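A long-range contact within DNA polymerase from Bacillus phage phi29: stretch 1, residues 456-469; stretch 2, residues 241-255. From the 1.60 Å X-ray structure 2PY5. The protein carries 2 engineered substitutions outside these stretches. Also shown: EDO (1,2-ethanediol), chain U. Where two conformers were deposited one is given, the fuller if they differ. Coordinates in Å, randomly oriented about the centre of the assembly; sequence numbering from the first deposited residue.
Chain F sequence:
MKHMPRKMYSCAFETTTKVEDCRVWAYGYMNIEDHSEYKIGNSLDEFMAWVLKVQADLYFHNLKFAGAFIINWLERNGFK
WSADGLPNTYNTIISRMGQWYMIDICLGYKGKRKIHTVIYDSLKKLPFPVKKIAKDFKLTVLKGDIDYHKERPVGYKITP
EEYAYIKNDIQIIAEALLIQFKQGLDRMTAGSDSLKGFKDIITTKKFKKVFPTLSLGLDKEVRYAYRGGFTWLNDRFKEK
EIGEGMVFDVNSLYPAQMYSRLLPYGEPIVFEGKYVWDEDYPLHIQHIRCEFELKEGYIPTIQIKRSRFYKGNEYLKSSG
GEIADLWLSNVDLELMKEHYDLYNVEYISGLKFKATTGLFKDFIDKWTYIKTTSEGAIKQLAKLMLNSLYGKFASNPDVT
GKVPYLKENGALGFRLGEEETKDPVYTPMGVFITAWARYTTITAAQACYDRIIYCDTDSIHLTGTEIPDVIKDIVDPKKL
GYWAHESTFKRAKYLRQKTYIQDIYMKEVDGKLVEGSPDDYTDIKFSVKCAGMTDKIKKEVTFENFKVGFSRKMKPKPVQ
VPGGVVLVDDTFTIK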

# COMPACT_ATOMS: atom_id res chain seq x y z
N ASP F 456 -2.03 -5.35 15.22
CA ASP F 456 -1.58 -4.85 13.93
C ASP F 456 -2.66 -4.06 13.22
O ASP F 456 -3.50 -4.64 12.52
CB ASP F 456 -1.09 -5.96 13.01
CG ASP F 456 -0.50 -5.41 11.70
OD1 ASP F 456 -0.28 -4.16 11.63
OD2 ASP F 456 -0.26 -6.19 10.75
N THR F 457 -2.61 -2.75 13.43
CA THR F 457 -3.37 -1.75 12.69
C THR F 457 -4.83 -1.77 13.04
O THR F 457 -5.31 -0.83 13.66
CB THR F 457 -3.15 -1.84 11.17
OG1 THR F 457 -1.76 -1.69 10.91
CG2 THR F 457 -3.90 -0.71 10.44
N ASP F 458 -5.54 -2.83 12.63
CA ASP F 458 -6.98 -2.97 12.85
C ASP F 458 -7.30 -4.26 13.58
O ASP F 458 -8.45 -4.64 13.67
CB ASP F 458 -7.76 -2.94 11.50
CG ASP F 458 -7.28 -3.97 10.51
OD1 ASP F 458 -7.73 -3.94 9.33
OD2 ASP F 458 -6.43 -4.81 10.88
N SER F 459 -6.29 -4.92 14.15
CA SER F 459 -6.52 -6.24 14.70
C SER F 459 -5.86 -6.38 16.04
O SER F 459 -4.78 -5.85 16.28
CB SER F 459 -6.00 -7.32 13.77
OG SER F 459 -6.62 -7.23 12.49
N ILE F 460 -6.54 -7.08 16.94
CA ILE F 460 -5.96 -7.44 18.24
C ILE F 460 -6.05 -8.96 18.43
O ILE F 460 -7.04 -9.59 18.10
CB ILE F 460 -6.61 -6.70 19.43
CG1 ILE F 460 -8.10 -7.02 19.58
CG2 ILE F 460 -6.37 -5.19 19.28
CD1 ILE F 460 -8.74 -6.34 20.79
N HIS F 461 -4.98 -9.52 18.96
CA HIS F 461 -4.86 -10.96 19.18
C HIS F 461 -4.76 -11.17 20.68
O HIS F 461 -3.90 -10.56 21.32
CB HIS F 461 -3.58 -11.50 18.54
CG HIS F 461 -3.50 -11.33 17.05
ND1 HIS F 461 -2.84 -12.23 16.24
CD2 HIS F 461 -3.96 -10.36 16.22
CE1 HIS F 461 -2.90 -11.83 14.99
NE2 HIS F 461 -3.58 -10.69 14.94
N LEU F 462 -5.61 -12.05 21.22
CA LEU F 462 -5.71 -12.31 22.66
C LEU F 462 -5.45 -13.78 22.97
O LEU F 462 -5.79 -14.66 22.17
CB LEU F 462 -7.12 -11.99 23.17
CG LEU F 462 -7.72 -10.60 22.91
CD1 LEU F 462 -9.07 -10.50 23.63
CD2 LEU F 462 -6.79 -9.50 23.35
N THR F 463 -4.93 -14.05 24.16
CA THR F 463 -4.97 -15.41 24.70
C THR F 463 -6.42 -15.77 25.07
O THR F 463 -7.25 -14.89 25.30
CB THR F 463 -4.07 -15.57 25.94
OG1 THR F 463 -4.50 -14.65 26.95
CG2 THR F 463 -2.60 -15.30 25.60
N GLY F 464 -6.73 -17.06 25.12
CA GLY F 464 -8.08 -17.51 25.46
C GLY F 464 -9.08 -17.43 24.32
O GLY F 464 -8.82 -16.80 23.29
N THR F 465 -10.24 -18.05 24.51
CA THR F 465 -11.21 -18.18 23.41
C THR F 465 -12.59 -17.55 23.68
O THR F 465 -13.45 -17.61 22.81
CB THR F 465 -11.40 -19.66 23.04
OG1 THR F 465 -12.02 -20.33 24.13
CG2 THR F 465 -10.05 -20.31 22.73
N GLU F 466 -12.78 -16.93 24.84
CA GLU F 466 -14.04 -16.24 25.15
C GLU F 466 -13.94 -14.74 24.90
O GLU F 466 -12.92 -14.12 25.18
CB GLU F 466 -14.45 -16.48 26.61
CG GLU F 466 -14.62 -17.96 26.96
CD GLU F 466 -15.79 -18.64 26.24
OE1 GLU F 466 -15.89 -19.89 26.32
OE2 GLU F 466 -16.62 -17.95 25.60
N ILE F 467 -14.99 -14.16 24.34
CA ILE F 467 -15.00 -12.73 24.10
C ILE F 467 -14.89 -11.99 25.44
O ILE F 467 -15.67 -12.25 26.36
CB ILE F 467 -16.27 -12.28 23.35
CG1 ILE F 467 -16.30 -12.91 21.95
CG2 ILE F 467 -16.30 -10.76 23.23
CD1 ILE F 467 -17.64 -12.80 21.25
N PRO F 468 -13.89 -11.09 25.57
CA PRO F 468 -13.81 -10.31 26.81
C PRO F 468 -15.08 -9.49 27.08
O PRO F 468 -15.61 -8.85 26.16
CB PRO F 468 -12.61 -9.38 26.59
CG PRO F 468 -11.82 -10.01 25.51
CD PRO F 468 -12.78 -10.77 24.65
N ASP F 469 -15.56 -9.53 28.32
CA ASP F 469 -16.75 -8.77 28.72
C ASP F 469 -16.63 -7.30 28.35
O ASP F 469 -17.61 -6.67 27.92
CB ASP F 469 -16.98 -8.90 30.23
CG ASP F 469 -17.51 -10.27 30.65
OD1 ASP F 469 -17.83 -11.10 29.78
OD2 ASP F 469 -17.60 -10.51 31.87
C1 EDO U . -3.81 -4.73 9.05
O1 EDO U . -3.43 -4.28 7.74
C2 EDO U . -4.38 -6.15 8.99
O2 EDO U . -4.06 -6.90 10.18
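Stretch 2 (241-255) EIGEGMVFDVNSLYP

An antiparallel β pair sorts its side chains by alternation, and the rotamers then decide how each face is filled; this contact in phi29 DNA polymerase is a compact example. Strand 245-250 runs against strand 459-463 with 160° between their N-to-C directions and axes 4.6 Å apart at closest. Ile460 and Leu462 form the hydrogen-bonded pairs with Phe248 and Met246: Ile460 N to Phe248 O and Phe248 N to Ile460 O are both 2.9 Å, Leu462 N to Met246 O is 2.8 Å and Met246 N to Leu462 O 2.9 Å. The ladder extends to Val250 N and Asp458 O, 2.8 Å, and to Gly464 N and Glu244 O, 3.0 Å.

The face carrying Ile460, Leu462, Met246 and Phe248 is apolar. Phe248 (chi1 m, chi2 91°) places its CE1 3.9 Å from Leu462 CD1 and its CZ 4.0 Å from both Ile467 CG1 and Pro468 CD, so one ring touches strand and following loop alike. Met246, p at chi1, t at chi2 and m at chi3, brings its tip nearer stretch 1 than its CA-to-CB bond would suggest: its CE lies 3.3 Å from Thr465 O and 4.2 Å from Ile467 CG1.

On the other face, Val247 in t sets CG2 over the ring of His461 (chi1 m), 3.8 Å from its centroid. Farther along, Asp249 (t) and Asp458 (p) bring like charges close, Asp249 OD1 lying 3.2 Å from Asp458 OD2. Water 2 bridges them, donating to Asp249 OD2 at 2.5 Å and Asp458 OD1 at 2.7 Å, while Ser459 OG, in m, donates to Asp458 OD2 at 2.9 Å. Beside Gly245 there is no such latitude: an ideal CB would lie 2.5 Å from Leu462 O, a clash.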

# COMPACT_ATOMS: atom_id res chain seq x y z
N GLU F 241 5.82 -20.24 22.78
CA GLU F 241 4.75 -21.11 22.30
C GLU F 241 3.46 -20.68 23.03
O GLU F 241 3.44 -20.59 24.26
CB GLU F 241 5.08 -22.57 22.60
N ILE F 242 2.41 -20.38 22.26
CA ILE F 242 1.11 -19.95 22.81
C ILE F 242 0.11 -21.10 22.57
O ILE F 242 0.18 -21.79 21.54
CB ILE F 242 0.59 -18.63 22.13
CG1 ILE F 242 1.60 -17.50 22.31
CG2 ILE F 242 -0.76 -18.18 22.71
CD1 ILE F 242 1.05 -16.12 22.00
N GLY F 243 -0.79 -21.31 23.53
CA GLY F 243 -1.92 -22.18 23.34
C GLY F 243 -3.06 -21.44 22.66
O GLY F 243 -2.84 -20.69 21.71
N GLU F 244 -4.28 -21.66 23.14
CA GLU F 244 -5.45 -21.14 22.45
C GLU F 244 -5.57 -19.63 22.56
O GLU F 244 -5.18 -19.04 23.56
CB GLU F 244 -6.72 -21.75 23.02
CG GLU F 244 -6.86 -23.23 22.80
CD GLU F 244 -8.23 -23.72 23.17
OE1 GLU F 244 -8.67 -23.43 24.32
OE2 GLU F 244 -8.87 -24.42 22.35
N GLY F 245 -6.13 -19.02 21.52
CA GLY F 245 -6.31 -17.59 21.49
C GLY F 245 -7.27 -17.20 20.39
O GLY F 245 -7.82 -18.05 19.70
N MET F 246 -7.46 -15.90 20.22
CA MET F 246 -8.46 -15.43 19.28
C MET F 246 -8.05 -14.09 18.71
O MET F 246 -7.25 -13.37 19.30
CB MET F 246 -9.84 -15.34 19.98
CG MET F 246 -9.92 -14.30 21.08
SD MET F 246 -11.34 -14.49 22.19
CE MET F 246 -12.66 -14.88 21.04
N VAL F 247 -8.62 -13.77 17.54
CA VAL F 247 -8.30 -12.54 16.82
C VAL F 247 -9.58 -11.76 16.56
O VAL F 247 -10.56 -12.32 16.12
CB VAL F 247 -7.65 -12.87 15.48
CG1 VAL F 247 -7.37 -11.62 14.66
CG2 VAL F 247 -6.35 -13.67 15.72
N PHE F 248 -9.53 -10.46 16.84
CA PHE F 248 -10.59 -9.53 16.50
C PHE F 248 -10.04 -8.53 15.49
O PHE F 248 -8.90 -8.09 15.62
CB PHE F 248 -11.04 -8.78 17.73
CG PHE F 248 -11.70 -9.65 18.76
CD1 PHE F 248 -10.95 -10.24 19.78
CD2 PHE F 248 -13.07 -9.87 18.74
CE1 PHE F 248 -11.56 -11.03 20.73
CE2 PHE F 248 -13.68 -10.65 19.70
CZ PHE F 248 -12.90 -11.24 20.69
N ASP F 249 -10.88 -8.16 14.52
CA ASP F 249 -10.50 -7.25 13.46
C ASP F 249 -11.61 -6.21 13.28
O ASP F 249 -12.76 -6.58 13.12
CB ASP F 249 -10.28 -8.06 12.18
CG ASP F 249 -9.62 -7.28 11.07
OD1 ASP F 249 -9.32 -6.08 11.25
OD2 ASP F 249 -9.38 -7.88 10.01
N VAL F 250 -11.25 -4.93 13.30
CA VAL F 250 -12.27 -3.89 13.09
C VAL F 250 -12.84 -4.05 11.67
O VAL F 250 -12.10 -4.29 10.72
CB VAL F 250 -11.69 -2.48 13.27
CG1 VAL F 250 -12.78 -1.42 13.01
CG2 VAL F 250 -11.08 -2.33 14.66
N ASN F 251 -14.16 -3.89 11.54
CA ASN F 251 -14.81 -3.85 10.24
C ASN F 251 -14.54 -2.50 9.59
O ASN F 251 -15.10 -1.47 10.01
CB ASN F 251 -16.31 -4.10 10.39
CG ASN F 251 -16.62 -5.47 10.97
OD1 ASN F 251 -16.07 -6.48 10.52
ND2 ASN F 251 -17.50 -5.51 11.96
N SER F 252 -13.66 -2.52 8.59
CA SER F 252 -13.28 -1.34 7.81
C SER F 252 -12.77 -0.18 8.67
O SER F 252 -13.36 0.90 8.70
CB SER F 252 -14.42 -0.92 6.90
OG SER F 252 -14.71 -1.96 5.96
N LEU F 253 -11.63 -0.41 9.32
CA LEU F 253 -11.05 0.55 10.26
C LEU F 253 -11.05 2.02 9.78
O LEU F 253 -11.57 2.90 10.46
CB LEU F 253 -9.61 0.13 10.60
CG LEU F 253 -8.81 1.04 11.56
CD1 LEU F 253 -9.26 0.83 12.95
CD2 LEU F 253 -7.32 0.77 11.39
N TYR F 254 -10.45 2.27 8.63
CA TYR F 254 -10.23 3.65 8.21
C TYR F 254 -11.52 4.30 7.74
O TYR F 254 -11.87 5.38 8.25
CB TYR F 254 -9.11 3.74 7.17
CG TYR F 254 -7.74 3.52 7.80
CD1 TYR F 254 -6.98 2.41 7.48
CD2 TYR F 254 -7.21 4.43 8.71
CE1 TYR F 254 -5.71 2.22 8.08
CE2 TYR F 254 -5.97 4.24 9.28
CZ TYR F 254 -5.24 3.16 8.97
OH TYR F 254 -3.97 2.98 9.54
N PRO F 255 -12.30 3.64 6.86
CA PRO F 255 -13.62 4.20 6.59
C PRO F 255 -14.47 4.43 7.84
O PRO F 255 -15.24 5.41 7.90
CB PRO F 255 -14.26 3.15 5.66
CG PRO F 255 -13.12 2.58 4.93
CD PRO F 255 -12.05 2.45 6.02
O HOH W 1 -11.16 -22.85 24.80
O HOH W 2 -8.38 -6.35 8.25
O HOH W 3 -10.35 -3.04 9.09